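Local coordinates for protein luciferase (Lingulodinium polyedrum, PDB 1VPR) that catalyses the oxidation of dinoflagellate luciferin by molecular oxygen with emission of blue light, this chain being the third of three homologous luciferase domains, at residues A228-E240 with S312-L325. Sequence-based numbering, arbitrary orientation.
Sequences AKRTWKSGHYFYE and SDPIPLQSRDYTAL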
loop_
_atom_site.group_PDB
_atom_site.type_symbol
_atom_site.label_atom_id
_atom_site.label_comp_id
_atom_site.label_asym_id
_atom_site.label_seq_id
_atom_site.Cartn_x
_atom_site.Cartn_y
_atom_site.Cartn_z
ATOM N N ALA A 228 0.917 -9.510 2.936
ATOM C CA ALA A 228 -0.029 -9.711 1.851
ATOM C C ALA A 228 -1.404 -9.125 2.151
ATOM O O ALA A 228 -2.058 -8.561 1.269
ATOM C CB ALA A 228 -0.164 -11.236 1.553
ATOM N N LYS A 229 -1.830 -9.261 3.400
ATOM C CA LYS A 229 -3.154 -8.809 3.826
ATOM C C LYS A 229 -3.125 -7.965 5.087
ATOM O O LYS A 229 -2.449 -8.336 6.064
ATOM C CB LYS A 229 -4.027 -10.031 4.126
ATOM C CG LYS A 229 -4.118 -11.026 2.984
ATOM C CD LYS A 229 -4.851 -12.320 3.367
ATOM C CE LYS A 229 -6.279 -12.047 3.765
ATOM N NZ LYS A 229 -7.117 -11.835 2.563
ATOM N N ARG A 230 -3.873 -6.861 5.094
ATOM C CA ARG A 230 -3.948 -6.012 6.287
ATOM C C ARG A 230 -5.398 -5.578 6.483
ATOM O O ARG A 230 -6.172 -5.470 5.529
ATOM C CB ARG A 230 -3.051 -4.754 6.180
ATOM C CG ARG A 230 -3.611 -3.600 5.328
ATOM C CD ARG A 230 -3.322 -3.781 3.855
ATOM N NE ARG A 230 -1.874 -3.827 3.619
ATOM C CZ ARG A 230 -1.250 -4.831 2.996
ATOM N NH1 ARG A 230 -1.944 -5.866 2.553
ATOM N NH2 ARG A 230 0.066 -4.801 2.805
ATOM N N THR A 231 -5.770 -5.382 7.736
ATOM C CA THR A 231 -7.118 -4.925 8.073
ATOM C C THR A 231 -6.938 -3.656 8.903
ATOM O O THR A 231 -6.085 -3.604 9.796
ATOM C CB THR A 231 -7.883 -5.961 8.935
ATOM O OG1 THR A 231 -8.131 -7.144 8.162
ATOM C CG2 THR A 231 -9.220 -5.407 9.380
ATOM N N TRP A 232 -7.738 -2.636 8.621
ATOM C CA TRP A 232 -7.634 -1.400 9.379
ATOM C C TRP A 232 -8.998 -0.751 9.547
ATOM O O TRP A 232 -9.984 -1.190 8.957
ATOM C CB TRP A 232 -6.643 -0.424 8.694
ATOM C CG TRP A 232 -6.737 -0.327 7.203
ATOM C CD1 TRP A 232 -5.849 -0.847 6.287
ATOM C CD2 TRP A 232 -7.790 0.281 6.430
ATOM N NE1 TRP A 232 -6.287 -0.612 5.007
ATOM C CE2 TRP A 232 -7.475 0.073 5.061
ATOM C CE3 TRP A 232 -8.965 0.972 6.759
ATOM C CZ2 TRP A 232 -8.297 0.530 4.022
ATOM C CZ3 TRP A 232 -9.788 1.427 5.719
ATOM C CH2 TRP A 232 -9.449 1.202 4.371
ATOM N N LYS A 233 -9.066 0.285 10.374
ATOM C CA LYS A 233 -10.326 0.988 10.579
ATOM C C LYS A 233 -10.088 2.493 10.420
ATOM O O LYS A 233 -9.038 3.023 10.829
ATOM C CB LYS A 233 -10.909 0.680 11.972
ATOM C CG LYS A 233 -12.213 1.458 12.286
ATOM C CD LYS A 233 -12.811 1.045 13.651
ATOM C CE LYS A 233 -14.094 1.823 13.921
ATOM N NZ LYS A 233 -14.930 1.179 14.967
ATOM N N SER A 234 -11.059 3.163 9.810
ATOM C CA SER A 234 -11.004 4.607 9.594
ATOM C C SER A 234 -10.488 5.308 10.851
ATOM O O SER A 234 -11.017 5.108 11.936
ATOM C CB SER A 234 -12.413 5.105 9.262
ATOM O OG SER A 234 -12.443 6.492 9.004
ATOM N N GLY A 235 -9.434 6.107 10.702
ATOM C CA GLY A 235 -8.883 6.870 11.818
ATOM C C GLY A 235 -7.894 6.150 12.728
ATOM O O GLY A 235 -7.387 6.759 13.694
ATOM N N HIS A 236 -7.598 4.877 12.433
ATOM C CA HIS A 236 -6.676 4.105 13.264
ATOM C C HIS A 236 -5.417 3.685 12.527
ATOM O O HIS A 236 -5.461 3.313 11.362
ATOM C CB HIS A 236 -7.403 2.877 13.835
ATOM C CG HIS A 236 -8.494 3.226 14.806
ATOM N ND1 HIS A 236 -8.261 3.390 16.155
ATOM C CD2 HIS A 236 -9.811 3.496 14.614
ATOM C CE1 HIS A 236 -9.389 3.736 16.756
ATOM N NE2 HIS A 236 -10.344 3.807 15.843
ATOM N N TYR A 237 -4.288 3.751 13.225
ATOM C CA TYR A 237 -2.986 3.425 12.650
ATOM C C TYR A 237 -2.770 1.954 12.330
ATOM O O TYR A 237 -3.391 1.059 12.904
ATOM C CB TYR A 237 -1.859 3.841 13.618
ATOM C CG TYR A 237 -1.255 5.203 13.358
ATOM C CD1 TYR A 237 -1.694 6.329 14.047
ATOM C CD2 TYR A 237 -0.237 5.357 12.433
ATOM C CE1 TYR A 237 -1.123 7.573 13.818
ATOM C CE2 TYR A 237 0.335 6.586 12.192
ATOM C CZ TYR A 237 -0.116 7.687 12.892
ATOM O OH TYR A 237 0.453 8.897 12.644
ATOM N N PHE A 238 -1.889 1.713 11.376
ATOM C CA PHE A 238 -1.495 0.361 11.067
ATOM C C PHE A 238 -0.074 0.461 10.572
ATOM O O PHE A 238 0.408 1.527 10.181
ATOM C CB PHE A 238 -2.461 -0.360 10.090
ATOM C CG PHE A 238 -2.593 0.274 8.733
ATOM C CD1 PHE A 238 -1.946 -0.277 7.636
ATOM C CD2 PHE A 238 -3.423 1.375 8.545
ATOM C CE1 PHE A 238 -2.128 0.262 6.350
ATOM C CE2 PHE A 238 -3.614 1.914 7.284
ATOM C CZ PHE A 238 -2.963 1.352 6.175
ATOM N N TYR A 239 0.612 -0.657 10.621
ATOM C CA TYR A 239 2.008 -0.716 10.263
ATOM C C TYR A 239 2.203 -1.447 8.931
ATOM O O TYR A 239 1.665 -2.539 8.735
ATOM C CB TYR A 239 2.732 -1.451 11.393
ATOM C CG TYR A 239 4.136 -1.912 11.062
ATOM C CD1 TYR A 239 5.060 -1.027 10.512
ATOM C CD2 TYR A 239 4.539 -3.233 11.308
ATOM C CE1 TYR A 239 6.364 -1.427 10.215
ATOM C CE2 TYR A 239 5.839 -3.652 11.008
ATOM C CZ TYR A 239 6.747 -2.732 10.463
ATOM O OH TYR A 239 8.053 -3.089 10.205
ATOM N N GLU A 240 2.950 -0.828 8.023
ATOM C CA GLU A 240 3.240 -1.443 6.740
ATOM C C GLU A 240 4.727 -1.746 6.549
ATOM O O GLU A 240 5.508 -0.847 6.248
ATOM C CB GLU A 240 2.785 -0.544 5.584
ATOM C CG GLU A 240 1.278 -0.454 5.404
ATOM C CD GLU A 240 0.719 -1.611 4.577
ATOM O OE1 GLU A 240 1.301 -2.729 4.606
ATOM O OE2 GLU A 240 -0.319 -1.394 3.914
ATOM N N SER A 312 -11.418 -13.114 -1.556
ATOM C CA SER A 312 -10.387 -13.154 -0.533
ATOM C C SER A 312 -11.109 -12.867 0.772
ATOM O O SER A 312 -12.062 -12.080 0.796
ATOM C CB SER A 312 -9.348 -12.078 -0.830
ATOM O OG SER A 312 -8.200 -12.257 -0.011
ATOM N N ASP A 313 -10.680 -13.500 1.854
ATOM C CA ASP A 313 -11.348 -13.316 3.145
ATOM C C ASP A 313 -10.789 -12.237 4.061
ATOM O O ASP A 313 -9.615 -11.938 4.028
ATOM C CB ASP A 313 -11.318 -14.623 3.930
ATOM C CG ASP A 313 -12.071 -15.739 3.239
ATOM O OD1 ASP A 313 -11.655 -16.910 3.418
ATOM O OD2 ASP A 313 -13.068 -15.453 2.536
ATOM N N PRO A 314 -11.641 -11.644 4.900
ATOM C CA PRO A 314 -11.173 -10.610 5.833
ATOM C C PRO A 314 -10.304 -11.295 6.896
ATOM O O PRO A 314 -10.315 -12.528 7.016
ATOM C CB PRO A 314 -12.462 -10.114 6.493
ATOM C CG PRO A 314 -13.529 -10.410 5.489
ATOM C CD PRO A 314 -13.115 -11.734 4.886
ATOM N N ILE A 315 -9.552 -10.511 7.659
ATOM C CA ILE A 315 -8.788 -11.062 8.775
ATOM C C ILE A 315 -9.184 -10.138 9.943
ATOM O O ILE A 315 -9.722 -9.031 9.714
ATOM C CB ILE A 315 -7.258 -11.064 8.536
ATOM C CG1 ILE A 315 -6.767 -9.679 8.116
ATOM C CG2 ILE A 315 -6.905 -12.099 7.466
ATOM C CD1 ILE A 315 -5.236 -9.527 8.213
ATOM N N PRO A 316 -8.961 -10.581 11.193
ATOM C CA PRO A 316 -9.308 -9.802 12.390
ATOM C C PRO A 316 -8.807 -8.373 12.406
ATOM O O PRO A 316 -7.756 -8.051 11.837
ATOM C CB PRO A 316 -8.711 -10.624 13.519
ATOM C CG PRO A 316 -8.874 -12.044 12.999
ATOM C CD PRO A 316 -8.413 -11.900 11.568
ATOM N N LEU A 317 -9.557 -7.517 13.084
ATOM C CA LEU A 317 -9.208 -6.096 13.184
ATOM C C LEU A 317 -8.039 -5.845 14.137
ATOM O O LEU A 317 -7.853 -6.573 15.107
ATOM C CB LEU A 317 -10.427 -5.323 13.672
ATOM C CG LEU A 317 -10.308 -3.815 13.908
ATOM C CD1 LEU A 317 -9.933 -3.096 12.603
ATOM C CD2 LEU A 317 -11.670 -3.312 14.455
ATOM N N GLN A 318 -7.271 -4.792 13.859
ATOM C CA GLN A 318 -6.131 -4.413 14.690
ATOM C C GLN A 318 -5.798 -2.970 14.391
ATOM O O GLN A 318 -6.345 -2.364 13.452
ATOM C CB GLN A 318 -4.895 -5.265 14.338
ATOM C CG GLN A 318 -4.424 -5.141 12.895
ATOM C CD GLN A 318 -3.630 -3.879 12.616
ATOM O OE1 GLN A 318 -2.736 -3.524 13.376
ATOM N NE2 GLN A 318 -3.928 -3.211 11.494
ATOM N N SER A 319 -4.892 -2.427 15.192
ATOM C CA SER A 319 -4.400 -1.072 14.976
ATOM C C SER A 319 -3.085 -0.984 15.718
ATOM O O SER A 319 -2.722 -1.884 16.487
ATOM C CB SER A 319 -5.391 0.004 15.462
ATOM O OG SER A 319 -5.355 0.211 16.865
ATOM N N ARG A 320 -2.346 0.083 15.441
ATOM C CA ARG A 320 -1.051 0.336 16.045
ATOM C C ARG A 320 -1.020 1.752 16.625
ATOM O O ARG A 320 0.027 2.395 16.651
ATOM C CB ARG A 320 0.042 0.182 14.986
ATOM C CG ARG A 320 0.139 -1.244 14.418
ATOM C CD ARG A 320 0.440 -2.248 15.527
ATOM N NE ARG A 320 1.594 -1.816 16.321
ATOM C CZ ARG A 320 2.865 -1.981 15.955
ATOM N NH1 ARG A 320 3.175 -2.583 14.793
ATOM N NH2 ARG A 320 3.833 -1.552 16.758
ATOM N N ASP A 321 -2.177 2.216 17.089
ATOM C CA ASP A 321 -2.336 3.544 17.698
ATOM C C ASP A 321 -1.473 3.742 18.955
ATOM O O ASP A 321 -1.039 4.855 19.246
ATOM C CB ASP A 321 -3.817 3.745 18.048
ATOM C CG ASP A 321 -4.706 3.706 16.809
ATOM O OD1 ASP A 321 -4.460 4.515 15.890
ATOM O OD2 ASP A 321 -5.635 2.866 16.734
ATOM N N TYR A 322 -1.244 2.682 19.719
ATOM C CA TYR A 322 -0.417 2.818 20.920
ATOM C C TYR A 322 1.028 3.183 20.540
ATOM O O TYR A 322 1.594 4.169 21.037
ATOM C CB TYR A 322 -0.404 1.516 21.723
ATOM C CG TYR A 322 0.451 1.620 22.965
ATOM C CD1 TYR A 322 0.029 2.372 24.057
ATOM C CD2 TYR A 322 1.726 1.057 23.002
ATOM C CE1 TYR A 322 0.861 2.575 25.167
ATOM C CE2 TYR A 322 2.570 1.250 24.097
ATOM C CZ TYR A 322 2.135 2.010 25.176
ATOM O OH TYR A 322 2.973 2.193 26.255
ATOM N N THR A 323 1.627 2.375 19.673
ATOM C CA THR A 323 2.996 2.613 19.219
ATOM C C THR A 323 3.119 3.944 18.484
ATOM O O THR A 323 3.915 4.813 18.861
ATOM C CB THR A 323 3.475 1.484 18.278
ATOM O OG1 THR A 323 3.522 0.245 18.998
ATOM C CG2 THR A 323 4.879 1.797 17.714
ATOM N N ALA A 324 2.301 4.126 17.450
ATOM C CA ALA A 324 2.354 5.335 16.649
ATOM C C ALA A 324 2.134 6.642 17.410
ATOM O O ALA A 324 2.781 7.645 17.091
ATOM C CB ALA A 324 1.366 5.233 15.490
ATOM N N LEU A 325 1.215 6.654 18.379
ATOM C CA LEU A 325 0.960 7.862 19.158
ATOM C C LEU A 325 1.736 7.826 20.490
ATOM O O LEU A 325 1.545 8.682 21.361
ATOM C CB LEU A 325 -0.550 8.017 19.420
ATOM C CG LEU A 325 -1.457 8.015 18.170
ATOM C CD1 LEU A 325 -2.926 8.188 18.608
ATOM C CD2 LEU A 325 -1.040 9.173 17.219
HETATM O O HOH W 1 -6.459 0.120 12.175
HETATM O O HOH W 2 -0.479 -3.223 11.606
#
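In the calycin-type beta barrel of the luciferase catalytic domain, strands 229-233 and 237-241 stand at opposite ends of the strand order; although a type II turn from K233 to H236 links them, they do not pair with each other, and the extended 312-320 with helix 321-324 runs along both. Where the helix begins, D321 holds the residues that follow the turn: OD1 accepts the backbone N of Y237 at 2.8 Å, almost straight at 178°, and OD2 accepts ND1 of H236 at 2.7 Å. S319 OG also donates to OD2, from the opposite face of the carboxylate to the imidazole, so one short acid suits three donors. R320, the N-cap residue, sends its backbone N to Y237 O (2.9 Å). One turn on, A324 CB sits over the centre of the Y237 ring, 3.4 Å from its centroid, a CH-pi contact; alanine suits the place because its small methyl can come this close over the ring face.

Q318 bridges the two strands with its side-chain amide. A chi1 of 60° and a further bend at chi2 fold the chain back, and NE2 meets T231 O at 2.8 Å, while OE1 takes a proton from a water that accepts from Y239 N. At the far end, K229 NZ donates to D313 O (2.9 Å) and forms salt bridges with D219 and E7, its methylene CE lying against I315 CG2. Amide, carboxylate and water thus satisfy backbone groups on both sides of the turn, and three donors on the one carboxylate of D321 would be expected to stabilise its ionised form.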